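Side-chain contacts in flavodoxin (Fusobacterium nucleatum, PDB 6OHK), which binds flavin mononucleotide and probably serves as a low-potential electron donor to redox enzymes: residues Ile7-Ala12 and Gly20-Ile25; Asn51-Thr56 and Asp160-Ile165. The protein carries 1 engineered substitution. All coordinates share one frame; numbering follows the deposited sequence.

Contact 1 of 2, residues Ile7-Ala12 and Gly20-Ile25; sequences IGIFYA and GIVDEI
Y11 and V22 bring the two backbones nearest, their CA atoms 7.7 Å apart, as strand 7-11 and helix 20-25 run almost antiparallel with 168° between their directions. The axes approach to 10.1 Å, the spacing of a helix lying on a sheet with one layer of side chains between. This is the first half of a beta-alpha-beta crossover: the chain leaves strand 7-11, passes the FMN-binding residues T13, L14 and T15 into helix 17-28, whose T17 and T18 also bind FMN, and enters parallel strand 34-38. Such a unit opens the flavodoxin fold, an alpha/beta/alpha sandwich. I9 and Y11, two residues apart, put their side chains on the helix side, while F10 between them faces the other layer and stacks on F37. V22 and I25, three residues apart on the helix, answer them.

Branched residues suit this seam because each supplies methyl groups close to its backbone, where two layers must meet without long flexible chains. I9 is the link between both helix residues. Its CG2 lies 4.3 Å from V22 CG1, a loose touch, while its CD1 reaches I25 CG2 at 4.1 Å as the two isoleucines slide past each other in opposite directions. No hydrogen bond crosses; the grip is entirely apolar.

Y11 is amphipathic, and its two ends do different work. Its CG sits between the backbone N and the carbonyl carbon (chi1 75°), which turns the ring aside so that it crosses V22 at about a right angle. The hydroxyl makes a weak hydrogen bond to N38. At the root of the side chain, V22 CG2 rests 3.7 Å from Y11 CB and 3.8 Å from Y11 CG, approaching the ring obliquely.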
loop_
_atom_site.group_PDB
_atom_site.type_symbol
_atom_site.label_atom_id
_atom_site.label_comp_id
_atom_site.label_asym_id
_atom_site.label_seq_id
_atom_site.Cartn_x
_atom_site.Cartn_y
_atom_site.Cartn_z
ATOM N N ILE A 7 9.051 8.188 7.234
ATOM C CA ILE A 7 8.196 7.376 6.377
ATOM C C ILE A 7 7.182 8.282 5.696
ATOM O O ILE A 7 6.442 9.009 6.356
ATOM C CB ILE A 7 7.493 6.313 7.218
ATOM C CG1 ILE A 7 8.509 5.376 7.881
ATOM C CG2 ILE A 7 6.522 5.519 6.355
ATOM C CD1 ILE A 7 7.971 4.647 9.103
ATOM N N GLY A 8 7.148 8.232 4.379
ATOM C CA GLY A 8 6.115 8.929 3.623
ATOM C C GLY A 8 4.930 8.035 3.356
ATOM O O GLY A 8 5.095 6.971 2.752
ATOM N N ILE A 9 3.757 8.443 3.810
ATOM C CA ILE A 9 2.518 7.694 3.632
ATOM C C ILE A 9 1.672 8.422 2.606
ATOM O O ILE A 9 1.338 9.601 2.801
ATOM C CB ILE A 9 1.763 7.580 4.961
ATOM C CG1 ILE A 9 2.659 7.005 6.056
ATOM C CG2 ILE A 9 0.491 6.772 4.768
ATOM C CD1 ILE A 9 2.024 7.062 7.431
ATOM N N PHE A 10 1.336 7.753 1.522
ATOM C CA PHE A 10 0.585 8.344 0.416
ATOM C C PHE A 10 -0.665 7.514 0.183
ATOM O O PHE A 10 -0.563 6.296 0.062
ATOM C CB PHE A 10 1.436 8.338 -0.841
ATOM C CG PHE A 10 2.612 9.291 -0.751
ATOM C CD1 PHE A 10 3.791 8.944 -0.076
ATOM C CD2 PHE A 10 2.522 10.559 -1.289
ATOM C CE1 PHE A 10 4.809 9.848 0.055
ATOM C CE2 PHE A 10 3.560 11.468 -1.160
ATOM C CZ PHE A 10 4.683 11.109 -0.493
ATOM N N TYR A 11 -1.831 8.157 0.168
ATOM C CA TYR A 11 -3.089 7.429 0.037
ATOM C C TYR A 11 -4.031 8.172 -0.891
ATOM O O TYR A 11 -3.850 9.354 -1.177
ATOM C CB TYR A 11 -3.746 7.187 1.409
ATOM C CG TYR A 11 -4.375 8.413 1.973
ATOM C CD1 TYR A 11 -3.625 9.360 2.650
ATOM C CD2 TYR A 11 -5.742 8.660 1.806
ATOM C CE1 TYR A 11 -4.205 10.520 3.135
ATOM C CE2 TYR A 11 -6.322 9.829 2.289
ATOM C CZ TYR A 11 -5.540 10.744 2.950
ATOM O OH TYR A 11 -6.196 11.915 3.412
ATOM N N ALA A 12 -5.101 7.478 -1.275
ATOM C CA ALA A 12 -6.251 8.081 -1.916
ATOM C C ALA A 12 -7.486 7.444 -1.324
ATOM O O ALA A 12 -7.432 6.341 -0.799
ATOM C CB ALA A 12 -6.220 7.846 -3.424
ATOM N N GLY A 20 -9.468 5.887 7.460
ATOM C CA GLY A 20 -9.406 5.195 8.713
ATOM C C GLY A 20 -8.230 4.257 8.786
ATOM O O GLY A 20 -7.606 4.122 9.836
ATOM N N ILE A 21 -7.931 3.567 7.682
ATOM C CA ILE A 21 -6.773 2.686 7.634
ATOM C C ILE A 21 -5.494 3.487 7.834
ATOM O O ILE A 21 -4.595 3.069 8.566
ATOM C CB ILE A 21 -6.754 1.905 6.302
ATOM C CG1 ILE A 21 -7.817 0.812 6.237
ATOM C CG2 ILE A 21 -5.378 1.360 5.985
ATOM C CD1 ILE A 21 -8.269 0.200 7.472
ATOM N N VAL A 22 -5.388 4.642 7.192
ATOM C CA VAL A 22 -4.219 5.474 7.372
ATOM C C VAL A 22 -4.096 5.914 8.818
ATOM O O VAL A 22 -2.994 5.934 9.372
ATOM C CB VAL A 22 -4.256 6.647 6.383
ATOM C CG1 VAL A 22 -3.211 7.723 6.720
ATOM C CG2 VAL A 22 -4.093 6.122 4.972
ATOM N N ASP A 23 -5.206 6.260 9.459
ATOM C CA ASP A 23 -5.158 6.608 10.879
ATOM C C ASP A 23 -4.634 5.461 11.729
ATOM O O ASP A 23 -3.868 5.683 12.679
ATOM C CB ASP A 23 -6.548 7.013 11.371
ATOM C CG ASP A 23 -6.979 8.377 10.877
ATOM O OD1 ASP A 23 -6.113 9.188 10.476
ATOM O OD2 ASP A 23 -8.206 8.641 10.914
ATOM N N GLU A 24 -5.005 4.230 11.405
ATOM C CA GLU A 24 -4.473 3.082 12.126
ATOM C C GLU A 24 -2.982 2.910 11.886
ATOM O O GLU A 24 -2.219 2.635 12.829
ATOM C CB GLU A 24 -5.249 1.815 11.747
ATOM C CG GLU A 24 -6.705 1.923 12.154
ATOM C CD GLU A 24 -7.556 0.694 11.888
ATOM O OE1 GLU A 24 -7.454 -0.261 12.678
ATOM O OE2 GLU A 24 -8.347 0.698 10.914
ATOM N N ILE A 25 -2.531 3.044 10.640
ATOM C CA ILE A 25 -1.108 2.985 10.334
ATOM C C ILE A 25 -0.351 4.038 11.130
ATOM O O ILE A 25 0.683 3.754 11.749
ATOM C CB ILE A 25 -0.885 3.163 8.818
ATOM C CG1 ILE A 25 -1.400 1.940 8.060
ATOM C CG2 ILE A 25 0.586 3.435 8.520
ATOM C CD1 ILE A 25 -1.495 2.155 6.546
#

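Contact 2 of 2, residues Asn51-Thr56 and Asp160-Ile165; sequences NLILVT and DWITEI
With CG of W161 opposite its backbone N (chi1 -174°), the indole reaches out to I53 on the strand, six-membered ring first. In I165, CG1 sits between the backbone N and the carbonyl carbon (chi1 69°), which, with an extended chi2, carries CD1 to the same isoleucine.

The result is one isoleucine received by three side chains. I53 CG2 lies near the plane of the indole, at its edge, 4.1 Å from W161 CZ3 and 4.2 Å from W161 CH2. Its CG1 meets I165 CD1 at 4.0 Å, and its CD1 touches I162 CD1 at 3.9 Å; in both pairs the side chains cross at about a right angle. I162 leaves the helix pointing neither at the strand nor away from it, so only its terminal methyl takes part.

Here the last helix of the flavodoxin fold, 154-166, lies over central strand 51-59 of the parallel sheet. Segments 51-56 and 160-165 run 149° apart, and their axes approach to 11.6 Å, a spacing consistent with bulky side chains such as W161 filling the interface. Alternation along the strand separates the layers: I53 faces this helix, whereas L52 and L54 point away and touch V85 of the neighbouring strand.

W161 is held on several sides. Its NE1 gives a hydrogen bond to G120 O, satisfying the polar atom of an otherwise apolar buried ring and limiting its rotation. One turn further along the helix, the other branch of I165 packs on the indole, with CG2 3.9 Å above the ring plane and offset toward the rim.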
loop_
_atom_site.group_PDB
_atom_site.type_symbol
_atom_site.label_atom_id
_atom_site.label_comp_id
_atom_site.label_asym_id
_atom_site.label_seq_id
_atom_site.Cartn_x
_atom_site.Cartn_y
_atom_site.Cartn_z
ATOM N N ASN A 51 11.690 5.665 2.785
ATOM C CA ASN A 51 10.755 4.697 3.316
ATOM C C ASN A 51 9.360 5.164 2.943
ATOM O O ASN A 51 9.008 6.311 3.230
ATOM C CB ASN A 51 10.855 4.659 4.842
ATOM C CG ASN A 51 12.206 4.200 5.328
ATOM O OD1 ASN A 51 12.841 3.367 4.685
ATOM N ND2 ASN A 51 12.643 4.724 6.476
ATOM N N LEU A 52 8.567 4.298 2.307
ATOM C CA LEU A 52 7.260 4.668 1.778
ATOM C C LEU A 52 6.221 3.622 2.108
ATOM O O LEU A 52 6.489 2.421 2.081
ATOM C CB LEU A 52 7.347 4.762 0.261
ATOM C CG LEU A 52 8.110 5.961 -0.289
ATOM C CD1 LEU A 52 8.458 5.733 -1.748
ATOM C CD2 LEU A 52 7.304 7.240 -0.158
ATOM N N ILE A 53 5.014 4.101 2.382
ATOM C CA ILE A 53 3.812 3.270 2.449
ATOM C C ILE A 53 2.797 3.872 1.492
ATOM O O ILE A 53 2.407 5.037 1.656
ATOM C CB ILE A 53 3.257 3.225 3.877
ATOM C CG1 ILE A 53 4.273 2.606 4.835
ATOM C CG2 ILE A 53 1.908 2.481 3.903
ATOM C CD1 ILE A 53 3.871 2.686 6.304
ATOM N N LEU A 54 2.401 3.118 0.478
ATOM C CA LEU A 54 1.471 3.581 -0.555
ATOM C C LEU A 54 0.184 2.797 -0.413
ATOM O O LEU A 54 0.213 1.568 -0.373
ATOM C CB LEU A 54 2.055 3.361 -1.955
ATOM C CG LEU A 54 3.503 3.801 -2.162
ATOM C CD1 LEU A 54 3.881 3.571 -3.622
ATOM C CD2 LEU A 54 3.773 5.239 -1.772
ATOM N N VAL A 55 -0.933 3.503 -0.288
ATOM C CA VAL A 55 -2.222 2.920 0.090
ATOM C C VAL A 55 -3.266 3.281 -0.954
ATOM O O VAL A 55 -3.425 4.450 -1.310
ATOM C CB VAL A 55 -2.669 3.457 1.460
ATOM C CG1 VAL A 55 -3.932 2.740 1.914
ATOM C CG2 VAL A 55 -1.557 3.384 2.496
ATOM N N THR A 56 -4.007 2.290 -1.425
ATOM C CA THR A 56 -5.122 2.571 -2.329
ATOM C C THR A 56 -6.273 1.593 -2.139
ATOM O O THR A 56 -6.041 0.394 -2.003
ATOM C CB THR A 56 -4.680 2.574 -3.807
ATOM O OG1 THR A 56 -5.757 3.039 -4.637
ATOM C CG2 THR A 56 -4.211 1.192 -4.277
ATOM N N ASP A 160 0.833 -6.189 12.593
ATOM C CA ASP A 160 1.832 -7.176 12.240
ATOM C C ASP A 160 2.632 -6.735 11.024
ATOM O O ASP A 160 3.842 -6.953 10.944
ATOM C CB ASP A 160 1.168 -8.504 11.894
ATOM C CG ASP A 160 0.610 -9.241 13.091
ATOM O OD1 ASP A 160 0.854 -8.845 14.252
ATOM O OD2 ASP A 160 -0.095 -10.250 12.823
ATOM N N TRP A 161 1.953 -6.141 10.039
ATOM C CA TRP A 161 2.631 -5.729 8.813
ATOM C C TRP A 161 3.604 -4.578 9.059
ATOM O O TRP A 161 4.717 -4.572 8.534
ATOM C CB TRP A 161 1.558 -5.335 7.804
ATOM C CG TRP A 161 2.030 -5.015 6.436
ATOM C CD1 TRP A 161 2.413 -5.907 5.482
ATOM C CD2 TRP A 161 2.143 -3.718 5.843
ATOM N NE1 TRP A 161 2.743 -5.257 4.329
ATOM C CE2 TRP A 161 2.604 -3.909 4.523
ATOM C CE3 TRP A 161 1.912 -2.428 6.295
ATOM C CZ2 TRP A 161 2.785 -2.853 3.640
ATOM C CZ3 TRP A 161 2.122 -1.381 5.402
ATOM C CH2 TRP A 161 2.546 -1.617 4.108
ATOM N N ILE A 162 3.179 -3.595 9.848
ATOM C CA ILE A 162 4.072 -2.483 10.174
ATOM C C ILE A 162 5.327 -3.002 10.878
ATOM O O ILE A 162 6.455 -2.578 10.578
ATOM C CB ILE A 162 3.327 -1.425 11.001
ATOM C CG1 ILE A 162 2.259 -0.726 10.161
ATOM C CG2 ILE A 162 4.287 -0.415 11.624
ATOM C CD1 ILE A 162 2.776 0.154 9.042
ATOM N N THR A 163 5.160 -3.947 11.807
ATOM C CA THR A 163 6.326 -4.515 12.478
ATOM C C THR A 163 7.279 -5.147 11.478
ATOM O O THR A 163 8.509 -4.987 11.586
ATOM C CB THR A 163 5.860 -5.523 13.520
ATOM O OG1 THR A 163 5.143 -4.822 14.530
ATOM C CG2 THR A 163 6.998 -6.279 14.174
ATOM N N GLU A 164 6.750 -5.872 10.489
ATOM C CA GLU A 164 7.604 -6.510 9.506
ATOM C C GLU A 164 8.313 -5.503 8.624
ATOM O O GLU A 164 9.521 -5.622 8.395
ATOM C CB GLU A 164 6.817 -7.494 8.653
ATOM C CG GLU A 164 6.401 -8.752 9.396
ATOM C CD GLU A 164 7.547 -9.384 10.178
ATOM O OE1 GLU A 164 7.426 -9.499 11.421
ATOM O OE2 GLU A 164 8.568 -9.736 9.549
ATOM N N ILE A 165 7.590 -4.521 8.089
ATOM C CA ILE A 165 8.248 -3.663 7.112
ATOM C C ILE A 165 9.265 -2.757 7.776
ATOM O O ILE A 165 10.269 -2.381 7.143
ATOM C CB ILE A 165 7.282 -2.880 6.219
ATOM C CG1 ILE A 165 6.526 -1.802 6.995
ATOM C CG2 ILE A 165 6.336 -3.832 5.493
ATOM C CD1 ILE A 165 5.585 -0.986 6.100
#

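In the fold
Contact 1 and contact 2 lie on the same side of one sheet, their centres 9 Å apart, with strands 7-11 and 51-59 as parallel neighbours. Probable backbone hydrogen bonds join them, from I53 N to G8 O (2.9 Å) and from V55 N to F10 O (2.8 Å). The two helices also meet: I25 of contact 1 touches both I53 and I162 of contact 2, so the apolar layer is continuous. Contact 1 is the nearer to the cofactor, the Y11 side chain being about 7 Å from the FMN and about 4 Å from those of T13 and T18; the I53 side chain is about 14 Å from the FMN.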